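Local structure of branched-chain-amino-acid aminotransferase (Pseudomonas aeruginosa, 6NST) at residues Phe53-His58 with Ile220-Thr224; Tyr97-Phe103 with His119-Trp125; Val207-Val213 with Lys235-Ile241. The protein probably catalyses the reversible, pyridoxal-phosphate-dependent transfer of the amino group of leucine, isoleucine or valine to 2-oxoglutarate. The protein carries 1 engineered substitution. All coordinates share one frame; numbering follows the deposited sequence.

Contact 1: Phe53-His58 with Ile220-Thr224. With SO4 (sulfate ion), chain G.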
loop_
_atom_site.group_PDB
_atom_site.type_symbol
_atom_site.label_atom_id
_atom_site.label_comp_id
_atom_site.label_asym_id
_atom_site.label_seq_id
_atom_site.Cartn_x
_atom_site.Cartn_y
_atom_site.Cartn_z
ATOM N N PHE A 53 15.821 -24.681 27.487
ATOM C CA PHE A 53 16.697 -23.847 26.675
ATOM C C PHE A 53 16.181 -22.413 26.671
ATOM O O PHE A 53 15.062 -22.151 26.212
ATOM C CB PHE A 53 16.798 -24.383 25.250
ATOM C CG PHE A 53 17.719 -23.585 24.376
ATOM C CD1 PHE A 53 19.085 -23.593 24.603
ATOM C CD2 PHE A 53 17.221 -22.825 23.334
ATOM C CE1 PHE A 53 19.938 -22.857 23.804
ATOM C CE2 PHE A 53 18.070 -22.089 22.529
ATOM C CZ PHE A 53 19.429 -22.104 22.765
ATOM N N ARG A 54 17.004 -21.494 27.173
ATOM C CA ARG A 54 16.694 -20.068 27.242
ATOM C C ARG A 54 15.331 -19.834 27.894
ATOM O O ARG A 54 14.410 -19.261 27.307
ATOM C CB ARG A 54 16.768 -19.425 25.856
ATOM C CG ARG A 54 18.102 -19.644 25.167
ATOM C CD ARG A 54 18.347 -18.611 24.086
ATOM N NE ARG A 54 18.556 -17.280 24.645
ATOM C CZ ARG A 54 18.896 -16.212 23.930
ATOM N NH1 ARG A 54 19.069 -16.314 22.620
ATOM N NH2 ARG A 54 19.067 -15.040 24.525
ATOM N N LEU A 55 15.222 -20.307 29.136
ATOM C CA LEU A 55 14.000 -20.101 29.903
ATOM C C LEU A 55 13.716 -18.615 30.097
ATOM O O LEU A 55 12.565 -18.174 29.986
ATOM C CB LEU A 55 14.110 -20.808 31.252
ATOM C CG LEU A 55 12.948 -20.589 32.218
ATOM C CD1 LEU A 55 11.638 -21.028 31.582
ATOM C CD2 LEU A 55 13.186 -21.320 33.531
ATOM N N GLN A 56 14.757 -17.827 30.371
ATOM C CA GLN A 56 14.567 -16.409 30.660
ATOM C C GLN A 56 14.053 -15.653 29.441
ATOM O O GLN A 56 13.160 -14.805 29.561
ATOM C CB GLN A 56 15.879 -15.801 31.162
ATOM C CG GLN A 56 15.832 -14.300 31.426
ATOM C CD GLN A 56 15.032 -13.935 32.666
ATOM O OE1 GLN A 56 14.535 -14.806 33.383
ATOM N NE2 GLN A 56 14.906 -12.638 32.926
ATOM N N ALA A 57 14.597 -15.952 28.257
ATOM C CA ALA A 57 14.181 -15.240 27.052
ATOM C C ALA A 57 12.725 -15.529 26.712
ATOM O O ALA A 57 12.008 -14.646 26.226
ATOM C CB ALA A 57 15.089 -15.610 25.880
ATOM N N HIS A 58 12.268 -16.757 26.957
ATOM C CA HIS A 58 10.878 -17.084 26.664
ATOM C C HIS A 58 9.939 -16.472 27.696
ATOM O O HIS A 58 8.836 -16.029 27.353
ATOM C CB HIS A 58 10.703 -18.601 26.583
ATOM C CG HIS A 58 11.256 -19.198 25.327
ATOM N ND1 HIS A 58 10.565 -19.189 24.134
ATOM C CD2 HIS A 58 12.440 -19.805 25.071
ATOM C CE1 HIS A 58 11.296 -19.772 23.200
ATOM N NE2 HIS A 58 12.438 -20.154 23.742
ATOM N N ILE A 220 13.350 -16.241 19.038
ATOM C CA ILE A 220 14.458 -16.533 19.941
ATOM C C ILE A 220 15.457 -17.469 19.275
ATOM O O ILE A 220 16.672 -17.306 19.428
ATOM C CB ILE A 220 13.926 -17.107 21.265
ATOM C CG1 ILE A 220 13.124 -16.042 22.017
ATOM C CG2 ILE A 220 15.068 -17.633 22.129
ATOM C CD1 ILE A 220 12.554 -16.516 23.333
ATOM N N THR A 221 14.967 -18.452 18.514
ATOM C CA THR A 221 15.866 -19.337 17.781
ATOM C C THR A 221 16.630 -18.571 16.711
ATOM O O THR A 221 17.809 -18.845 16.459
ATOM C CB THR A 221 15.082 -20.489 17.153
ATOM O OG1 THR A 221 14.236 -21.089 18.141
ATOM C CG2 THR A 221 16.032 -21.543 16.599
ATOM N N ARG A 222 15.967 -17.612 16.063
ATOM C CA ARG A 222 16.663 -16.724 15.140
ATOM C C ARG A 222 17.769 -15.955 15.852
ATOM O O ARG A 222 18.868 -15.790 15.312
ATOM C CB ARG A 222 15.664 -15.764 14.496
ATOM C CG ARG A 222 16.289 -14.663 13.664
ATOM C CD ARG A 222 15.245 -13.621 13.285
ATOM N NE ARG A 222 15.778 -12.626 12.361
ATOM C CZ ARG A 222 16.441 -11.538 12.736
ATOM N NH1 ARG A 222 16.658 -11.299 14.024
ATOM N NH2 ARG A 222 16.888 -10.690 11.820
ATOM N N ASN A 223 17.500 -15.494 17.076
ATOM C CA ASN A 223 18.507 -14.748 17.826
ATOM C C ASN A 223 19.684 -15.636 18.211
ATOM O O ASN A 223 20.832 -15.176 18.236
ATOM C CB ASN A 223 17.880 -14.119 19.070
ATOM C CG ASN A 223 18.876 -13.308 19.878
ATOM O OD1 ASN A 223 19.616 -13.849 20.699
ATOM N ND2 ASN A 223 18.896 -12.000 19.648
ATOM N N THR A 224 19.421 -16.908 18.522
ATOM C CA THR A 224 20.511 -17.823 18.844
ATOM C C THR A 224 21.379 -18.095 17.622
ATOM O O THR A 224 22.604 -18.224 17.742
ATOM C CB THR A 224 19.962 -19.136 19.404
ATOM O OG1 THR A 224 19.192 -19.802 18.397
ATOM C CG2 THR A 224 19.086 -18.876 20.610
HETATM S S SO4 G . 10.864 -18.960 18.139
HETATM O O1 SO4 G . 10.999 -17.916 19.151
HETATM O O2 SO4 G . 10.115 -20.080 18.693
HETATM O O3 SO4 G . 10.158 -18.430 16.974
HETATM O O4 SO4 G . 12.192 -19.416 17.737
#
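Phe53 turns the edge of its ring to the methyl group of Thr224, with CE2 3.9 Å from CG2. Arg54, the N-cap residue of helix 55-68, has its CG over the centre of the Phe53 ring and then slides past the same methyl, CD lying 3.6 Å from Thr224 CG2. Its guanidinium reaches the side chain of Asn223: Arg54 NH1 donates to Asn223 OD1 over 3.2 Å in a nearly straight bond (171° at the hydrogen), with the oxygen in the guanidinium plane. A cation-pi contact with Trp302 also holds this arginine. Ala57 offers CB to Ile220 CD1 at 3.7 Å. That methyl sits over the centre of one face of the His58 imidazole, 3.4 Å from the ring centroid, a CH-pi contact; the extended end of the isoleucine (chi2 180°) carries CD1 out to the ring. His58 ND1 is hydrogen-bonded to Glu39, which would help to hold the ring in this orientation. At the start of helix 220-231, Ile220 N donates to sulfate O1 (2.9 Å), while Thr221 N and Thr221 OG1 both donate to O4; Thr257 OG1 and Arg61 NH2 also hydrogen-bond the sulfate. The ion, probably from the crystallisation liquor, sits at a helix N-terminus near Lys160, consistent with the place of the cofactor phosphate in this family. Helices 55-68 and 220-231 thus meet by their first turns, with helix 279-292 packed on Phe53, Thr221 and Thr224.

Contact 2: Tyr97-Phe103 with His119-Trp125; sequences YIRPMVF and HVIIAAW
From Tyr97 paired with Trp125 to Phe103 paired with His119, two neighbouring strands run antiparallel, their axes 4.7 Å apart and their directions 169° apart. They form a beta hairpin with a long connection, set within the antiparallel sheet of the chain. Eight backbone hydrogen bonds join the odd-numbered pairs, ranging from 2.7 Å for His119 N to Phe103 O to 3.3 Å for Ala123 N to Arg99 O. Between them, Ile98, Pro100 and Val102 line up with Ala124, Ile122 and Val120 on one face; Ile98 CG2 meets Ile122 CG2 at 3.7 Å, and helix 77-89 covers both isoleucines. The other face carries the aromatic groups and meets the second subunit, where Val26 and Leu27 of that subunit pack on Ile121 and Ala123. Here Phe103 receives His119 CB over one ring face, CZ to CB 3.5 Å, and Ile121 CG1 at its edge, while Asp13 takes the hydrogen bond of His119 ND1. Trp125 swings its CG between its own backbone N and carbonyl carbon (chi1 54°), which folds the indole back beside Tyr97; CZ2 lies 3.5 Å from Tyr97 CD2, the rings oblique, and CH2 reaches Arg99 CB. Arg99 binds Tyr33 and His32 of the second subunit, and its NH2 also donates to Tyr97 OH, 3.0 Å away, in the guanidinium plane and almost straight at 174°.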
loop_
_atom_site.group_PDB
_atom_site.type_symbol
_atom_site.label_atom_id
_atom_site.label_comp_id
_atom_site.label_asym_id
_atom_site.label_seq_id
_atom_site.Cartn_x
_atom_site.Cartn_y
_atom_site.Cartn_z
ATOM N N TYR A 97 8.046 -30.215 25.020
ATOM C CA TYR A 97 7.626 -28.914 24.527
ATOM C C TYR A 97 6.705 -28.300 25.572
ATOM O O TYR A 97 5.774 -28.959 26.046
ATOM C CB TYR A 97 6.911 -29.042 23.180
ATOM C CG TYR A 97 6.396 -27.739 22.607
ATOM C CD1 TYR A 97 7.180 -26.976 21.751
ATOM C CD2 TYR A 97 5.119 -27.282 22.908
ATOM C CE1 TYR A 97 6.709 -25.787 21.222
ATOM C CE2 TYR A 97 4.642 -26.098 22.385
ATOM C CZ TYR A 97 5.439 -25.355 21.543
ATOM O OH TYR A 97 4.961 -24.174 21.021
ATOM N N ILE A 98 6.975 -27.053 25.939
ATOM C CA ILE A 98 6.242 -26.371 26.997
ATOM C C ILE A 98 5.392 -25.278 26.371
ATOM O O ILE A 98 5.855 -24.544 25.489
ATOM C CB ILE A 98 7.193 -25.789 28.058
ATOM C CG1 ILE A 98 8.387 -26.721 28.261
ATOM C CG2 ILE A 98 6.453 -25.581 29.367
ATOM C CD1 ILE A 98 9.507 -26.107 29.070
ATOM N N ARG A 99 4.147 -25.169 26.834
ATOM C CA ARG A 99 3.198 -24.171 26.350
ATOM C C ARG A 99 2.759 -23.309 27.528
ATOM O O ARG A 99 1.738 -23.593 28.178
ATOM C CB ARG A 99 2.006 -24.834 25.660
ATOM C CG ARG A 99 0.904 -23.872 25.227
ATOM C CD ARG A 99 1.452 -22.723 24.402
ATOM N NE ARG A 99 2.034 -23.178 23.144
ATOM C CZ ARG A 99 1.351 -23.307 22.012
ATOM N NH1 ARG A 99 0.056 -23.019 21.980
ATOM N NH2 ARG A 99 1.961 -23.726 20.913
ATOM N N PRO A 100 3.518 -22.264 27.857
ATOM C CA PRO A 100 2.995 -21.241 28.767
ATOM C C PRO A 100 1.990 -20.380 28.018
ATOM O O PRO A 100 2.240 -19.961 26.886
ATOM C CB PRO A 100 4.240 -20.439 29.171
ATOM C CG PRO A 100 5.423 -21.231 28.662
ATOM C CD PRO A 100 4.917 -21.999 27.482
ATOM N N MET A 101 0.844 -20.131 28.644
ATOM C CA MET A 101 -0.230 -19.421 27.963
ATOM C C MET A 101 -0.982 -18.553 28.958
ATOM O O MET A 101 -1.393 -19.028 30.021
ATOM C CB MET A 101 -1.180 -20.403 27.266
ATOM C CG MET A 101 -2.042 -19.776 26.185
ATOM S SD MET A 101 -3.634 -19.202 26.797
ATOM C CE MET A 101 -4.512 -20.757 26.946
ATOM N N VAL A 102 -1.148 -17.281 28.602
ATOM C CA VAL A 102 -1.842 -16.288 29.414
ATOM C C VAL A 102 -3.136 -15.927 28.700
ATOM O O VAL A 102 -3.118 -15.615 27.503
ATOM C CB VAL A 102 -0.963 -15.044 29.633
ATOM C CG1 VAL A 102 -1.717 -13.973 30.393
ATOM C CG2 VAL A 102 0.329 -15.418 30.348
ATOM N N PHE A 103 -4.257 -15.976 29.421
ATOM C CA PHE A 103 -5.547 -15.756 28.781
ATOM C C PHE A 103 -6.529 -15.118 29.754
ATOM O O PHE A 103 -6.430 -15.296 30.970
ATOM C CB PHE A 103 -6.133 -17.064 28.219
ATOM C CG PHE A 103 -6.497 -18.085 29.267
ATOM C CD1 PHE A 103 -7.800 -18.191 29.729
ATOM C CD2 PHE A 103 -5.543 -18.959 29.766
ATOM C CE1 PHE A 103 -8.142 -19.136 30.679
ATOM C CE2 PHE A 103 -5.878 -19.907 30.717
ATOM C CZ PHE A 103 -7.181 -19.997 31.173
ATOM N N HIS A 119 -5.770 -15.488 33.626
ATOM C CA HIS A 119 -5.373 -16.825 34.043
ATOM C C HIS A 119 -4.110 -17.237 33.300
ATOM O O HIS A 119 -3.849 -16.775 32.186
ATOM C CB HIS A 119 -6.486 -17.841 33.778
ATOM C CG HIS A 119 -7.770 -17.527 34.482
ATOM N ND1 HIS A 119 -8.238 -18.273 35.543
ATOM C CD2 HIS A 119 -8.682 -16.547 34.280
ATOM C CE1 HIS A 119 -9.384 -17.767 35.961
ATOM N NE2 HIS A 119 -9.676 -16.719 35.212
ATOM N N VAL A 120 -3.325 -18.116 33.922
ATOM C CA VAL A 120 -2.067 -18.587 33.352
ATOM C C VAL A 120 -2.017 -20.104 33.479
ATOM O O VAL A 120 -2.291 -20.648 34.553
ATOM C CB VAL A 120 -0.848 -17.951 34.050
ATOM C CG1 VAL A 120 0.443 -18.470 33.443
ATOM C CG2 VAL A 120 -0.912 -16.434 33.967
ATOM N N ILE A 121 -1.662 -20.785 32.388
ATOM C CA ILE A 121 -1.472 -22.232 32.401
ATOM C C ILE A 121 -0.144 -22.565 31.741
ATOM O O ILE A 121 0.290 -21.900 30.796
ATOM C CB ILE A 121 -2.623 -22.989 31.697
ATOM C CG1 ILE A 121 -2.829 -22.466 30.267
ATOM C CG2 ILE A 121 -3.893 -22.893 32.509
ATOM C CD1 ILE A 121 -2.247 -23.376 29.193
ATOM N N ILE A 122 0.517 -23.596 32.267
ATOM C CA ILE A 122 1.781 -24.054 31.702
ATOM C C ILE A 122 1.735 -25.570 31.573
ATOM O O ILE A 122 1.892 -26.294 32.564
ATOM C CB ILE A 122 2.991 -23.615 32.547
ATOM C CG1 ILE A 122 2.978 -22.096 32.738
ATOM C CG2 ILE A 122 4.289 -24.051 31.879
ATOM C CD1 ILE A 122 4.089 -21.575 33.605
ATOM N N ALA A 123 1.536 -26.057 30.351
ATOM C CA ALA A 123 1.450 -27.480 30.065
ATOM C C ALA A 123 2.711 -27.943 29.348
ATOM O O ALA A 123 3.257 -27.222 28.506
ATOM C CB ALA A 123 0.219 -27.793 29.211
ATOM N N ALA A 124 3.164 -29.151 29.682
ATOM C CA ALA A 124 4.365 -29.724 29.091
ATOM C C ALA A 124 4.098 -31.174 28.726
ATOM O O ALA A 124 3.565 -31.934 29.539
ATOM C CB ALA A 124 5.558 -29.624 30.049
ATOM N N TRP A 125 4.466 -31.551 27.503
ATOM C CA TRP A 125 4.291 -32.914 27.026
ATOM C C TRP A 125 5.535 -33.335 26.259
ATOM O O TRP A 125 6.290 -32.501 25.753
ATOM C CB TRP A 125 3.042 -33.049 26.144
ATOM C CG TRP A 125 3.006 -32.089 24.994
ATOM C CD1 TRP A 125 3.536 -32.276 23.754
ATOM C CD2 TRP A 125 2.401 -30.788 24.981
ATOM N NE1 TRP A 125 3.302 -31.174 22.967
ATOM C CE2 TRP A 125 2.606 -30.247 23.697
ATOM C CE3 TRP A 125 1.704 -30.032 25.929
ATOM C CZ2 TRP A 125 2.140 -28.984 23.336
ATOM C CZ3 TRP A 125 1.244 -28.777 25.568
ATOM C CH2 TRP A 125 1.466 -28.265 24.284
#

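Contact 3: Val207-Val213 with Lys235-Ile241; sequences VIYTPEV and KLVEKRI
Ile208 and Leu236 pair side by side within two parallel strands, 207-210 beside 235-238, whose directions differ by 23°. Ile208 uses both of its backbone polar groups across the pair: its N donates to Lys235 O at 2.8 Å, and its O accepts from Val237 N at 2.7 Å. Val237 O in turn takes Thr210 N at 3.1 Å, and Thr210 O receives a longer bond from Lys239 N, 3.3 Å. Beyond this the regular pairing ends but the chains stay in touch: Pro211 CA leans on Lys239 O in a CA-H...O contact, Glu212 packs its CB and CG against Glu238 and Lys239, and Ile241 CD1 rests 3.6 Å from Thr210 C, beside the ring of Pro211.

The side chains sort to two faces. On one, Ile208 CG2 touches Leu236 CD1 at 3.7 Å; Thr210 turns CG2 to Leu236 and Glu238, since its hydroxyl is anti to the backbone N (chi1 -175°), where OG1 is hydrogen-bonded to Ile200 O. On the other, Tyr209 lies alongside Val237, and Lys239 crosses the tyrosine at an angle, CE 3.6 Å from Tyr209 CD2. A bend at the end of that lysine (chi4 64°) points NZ toward a weak bond with Arg240 O, while Glu245 provides its salt bridge. Glu238 is paired with Arg222, which also donates to Pro211 O. Arg240 NH2 forms salt bridges with Glu189 of its own chain and with Glu189 of the third subunit; toward Glu212 the arginine presents its aliphatic CG, and its NE stays 4.8 Å from Glu212 OE2.

The two strands are the arms of a beta-alpha-beta unit. Its helix 220-231 covers Ile208, Thr210 and Leu236, and strand 199-204 flanks strand 207-210 on the side away from strand 235-238, in the mixed sheet.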
loop_
_atom_site.group_PDB
_atom_site.type_symbol
_atom_site.label_atom_id
_atom_site.label_comp_id
_atom_site.label_asym_id
_atom_site.label_seq_id
_atom_site.Cartn_x
_atom_site.Cartn_y
_atom_site.Cartn_z
ATOM N N VAL A 207 27.642 -16.189 2.686
ATOM C CA VAL A 207 27.113 -15.129 3.536
ATOM C C VAL A 207 25.672 -15.469 3.887
ATOM O O VAL A 207 24.903 -15.916 3.029
ATOM C CB VAL A 207 27.212 -13.753 2.847
ATOM C CG1 VAL A 207 26.692 -12.655 3.764
ATOM C CG2 VAL A 207 28.648 -13.472 2.433
ATOM N N ILE A 208 25.312 -15.264 5.148
ATOM C CA ILE A 208 23.963 -15.543 5.623
ATOM C C ILE A 208 23.116 -14.288 5.463
ATOM O O ILE A 208 23.523 -13.194 5.870
ATOM C CB ILE A 208 23.982 -16.012 7.086
ATOM C CG1 ILE A 208 24.912 -17.213 7.248
ATOM C CG2 ILE A 208 22.574 -16.356 7.550
ATOM C CD1 ILE A 208 25.145 -17.615 8.686
ATOM N N TYR A 209 21.942 -14.443 4.863
ATOM C CA TYR A 209 20.965 -13.371 4.756
ATOM C C TYR A 209 19.677 -13.803 5.441
ATOM O O TYR A 209 19.304 -14.979 5.398
ATOM C CB TYR A 209 20.687 -13.004 3.293
ATOM C CG TYR A 209 21.908 -12.530 2.539
ATOM C CD1 TYR A 209 22.728 -13.431 1.870
ATOM C CD2 TYR A 209 22.244 -11.182 2.496
ATOM C CE1 TYR A 209 23.847 -13.005 1.180
ATOM C CE2 TYR A 209 23.361 -10.744 1.807
ATOM C CZ TYR A 209 24.158 -11.661 1.151
ATOM O OH TYR A 209 25.272 -11.236 0.463
ATOM N N THR A 210 19.007 -12.852 6.082
ATOM C CA THR A 210 17.745 -13.116 6.750
ATOM C C THR A 210 16.952 -11.820 6.778
ATOM O O THR A 210 17.545 -10.736 6.820
ATOM C CB THR A 210 17.958 -13.657 8.176
ATOM O OG1 THR A 210 16.697 -14.016 8.753
ATOM C CG2 THR A 210 18.641 -12.619 9.062
ATOM N N PRO A 211 15.622 -11.893 6.715
ATOM C CA PRO A 211 14.821 -10.666 6.776
ATOM C C PRO A 211 15.054 -9.925 8.083
ATOM O O PRO A 211 15.128 -10.528 9.156
ATOM C CB PRO A 211 13.379 -11.174 6.667
ATOM C CG PRO A 211 13.495 -12.499 5.985
ATOM C CD PRO A 211 14.792 -13.084 6.461
ATOM N N GLU A 212 15.193 -8.607 7.977
ATOM C CA GLU A 212 15.347 -7.777 9.162
ATOM C C GLU A 212 14.096 -7.860 10.029
ATOM O O GLU A 212 12.989 -8.104 9.539
ATOM C CB GLU A 212 15.625 -6.330 8.756
ATOM C CG GLU A 212 15.391 -6.062 7.276
ATOM C CD GLU A 212 15.605 -4.610 6.894
ATOM O OE1 GLU A 212 16.664 -4.050 7.248
ATOM O OE2 GLU A 212 14.712 -4.031 6.241
ATOM N N VAL A 213 14.281 -7.670 11.334
ATOM C CA VAL A 213 13.180 -7.736 12.290
ATOM C C VAL A 213 12.180 -6.637 11.958
ATOM O O VAL A 213 12.102 -5.616 12.652
ATOM C CB VAL A 213 13.685 -7.614 13.737
ATOM C CG1 VAL A 213 12.612 -8.070 14.716
ATOM C CG2 VAL A 213 14.961 -8.419 13.921
ATOM N N LYS A 235 29.556 -14.335 8.181
ATOM C CA LYS A 235 29.011 -13.008 7.938
ATOM C C LYS A 235 27.502 -13.110 7.762
ATOM O O LYS A 235 27.013 -13.954 7.003
ATOM C CB LYS A 235 29.654 -12.379 6.704
ATOM C CG LYS A 235 29.136 -10.985 6.388
ATOM C CD LYS A 235 29.763 -10.427 5.122
ATOM C CE LYS A 235 29.217 -9.044 4.806
ATOM N NZ LYS A 235 29.795 -8.492 3.551
ATOM N N LEU A 236 26.763 -12.258 8.467
ATOM C CA LEU A 236 25.307 -12.291 8.448
ATOM C C LEU A 236 24.780 -10.897 8.142
ATOM O O LEU A 236 25.219 -9.916 8.747
ATOM C CB LEU A 236 24.753 -12.801 9.783
ATOM C CG LEU A 236 23.308 -13.303 9.780
ATOM C CD1 LEU A 236 23.166 -14.509 10.695
ATOM C CD2 LEU A 236 22.346 -12.198 10.194
ATOM N N VAL A 237 23.837 -10.817 7.204
ATOM C CA VAL A 237 23.276 -9.554 6.742
ATOM C C VAL A 237 21.765 -9.599 6.921
ATOM O O VAL A 237 21.109 -10.552 6.484
ATOM C CB VAL A 237 23.638 -9.279 5.271
ATOM C CG1 VAL A 237 23.026 -7.966 4.803
ATOM C CG2 VAL A 237 25.149 -9.273 5.085
ATOM N N GLU A 238 21.218 -8.572 7.564
ATOM C CA GLU A 238 19.778 -8.383 7.677
ATOM C C GLU A 238 19.344 -7.353 6.643
ATOM O O GLU A 238 19.833 -6.218 6.651
ATOM C CB GLU A 238 19.390 -7.924 9.082
ATOM C CG GLU A 238 19.642 -8.954 10.167
ATOM C CD GLU A 238 19.388 -8.406 11.555
ATOM O OE1 GLU A 238 19.850 -7.283 11.848
ATOM O OE2 GLU A 238 18.720 -9.094 12.354
ATOM N N LYS A 239 18.434 -7.747 5.755
ATOM C CA LYS A 239 17.974 -6.852 4.703
ATOM C C LYS A 239 16.656 -7.381 4.155
ATOM O O LYS A 239 16.195 -8.464 4.523
ATOM C CB LYS A 239 19.022 -6.710 3.594
ATOM C CG LYS A 239 19.233 -7.953 2.749
ATOM C CD LYS A 239 20.288 -7.693 1.679
ATOM C CE LYS A 239 20.313 -8.793 0.632
ATOM N NZ LYS A 239 19.036 -8.847 -0.123
ATOM N N ARG A 240 16.047 -6.590 3.277
ATOM C CA ARG A 240 14.819 -7.015 2.624
ATOM C C ARG A 240 15.139 -8.058 1.564
ATOM O O ARG A 240 16.026 -7.860 0.729
ATOM C CB ARG A 240 14.101 -5.820 2.001
ATOM C CG ARG A 240 13.892 -4.664 2.960
ATOM C CD ARG A 240 13.300 -3.464 2.246
ATOM N NE ARG A 240 11.849 -3.406 2.381
ATOM C CZ ARG A 240 11.082 -2.512 1.766
ATOM N NH1 ARG A 240 11.629 -1.605 0.968
ATOM N NH2 ARG A 240 9.769 -2.527 1.947
ATOM N N ILE A 241 14.419 -9.175 1.606
ATOM C CA ILE A 241 14.656 -10.316 0.733
ATOM C C ILE A 241 13.408 -10.540 -0.107
ATOM O O ILE A 241 12.296 -10.608 0.429
ATOM C CB ILE A 241 14.999 -11.581 1.541
ATOM C CG1 ILE A 241 16.297 -11.386 2.323
ATOM C CG2 ILE A 241 15.099 -12.793 0.624
ATOM C CD1 ILE A 241 16.639 -12.551 3.224
#

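Contact 2 closes first along the chain and falls wholly between the two segments of contact 1, whereas the segments of contacts 1 and 3 alternate. Helix 220-231 is the shared element: its first turn faces helix 55-68 in contact 1, and it links the two strands of contact 3. Arg222, from the helix of contact 1, joins the two directly by reaching the strands of contact 3. Their centres are about 19 Å apart, and those of contacts 1 and 2 about 17 Å. Contacts 2 and 3 lie on opposite sides of the chain centre, about 32 Å between centres, in the antiparallel and the mixed sheet respectively. Contact 1 therefore bridges the two halves, beside the probable cofactor site.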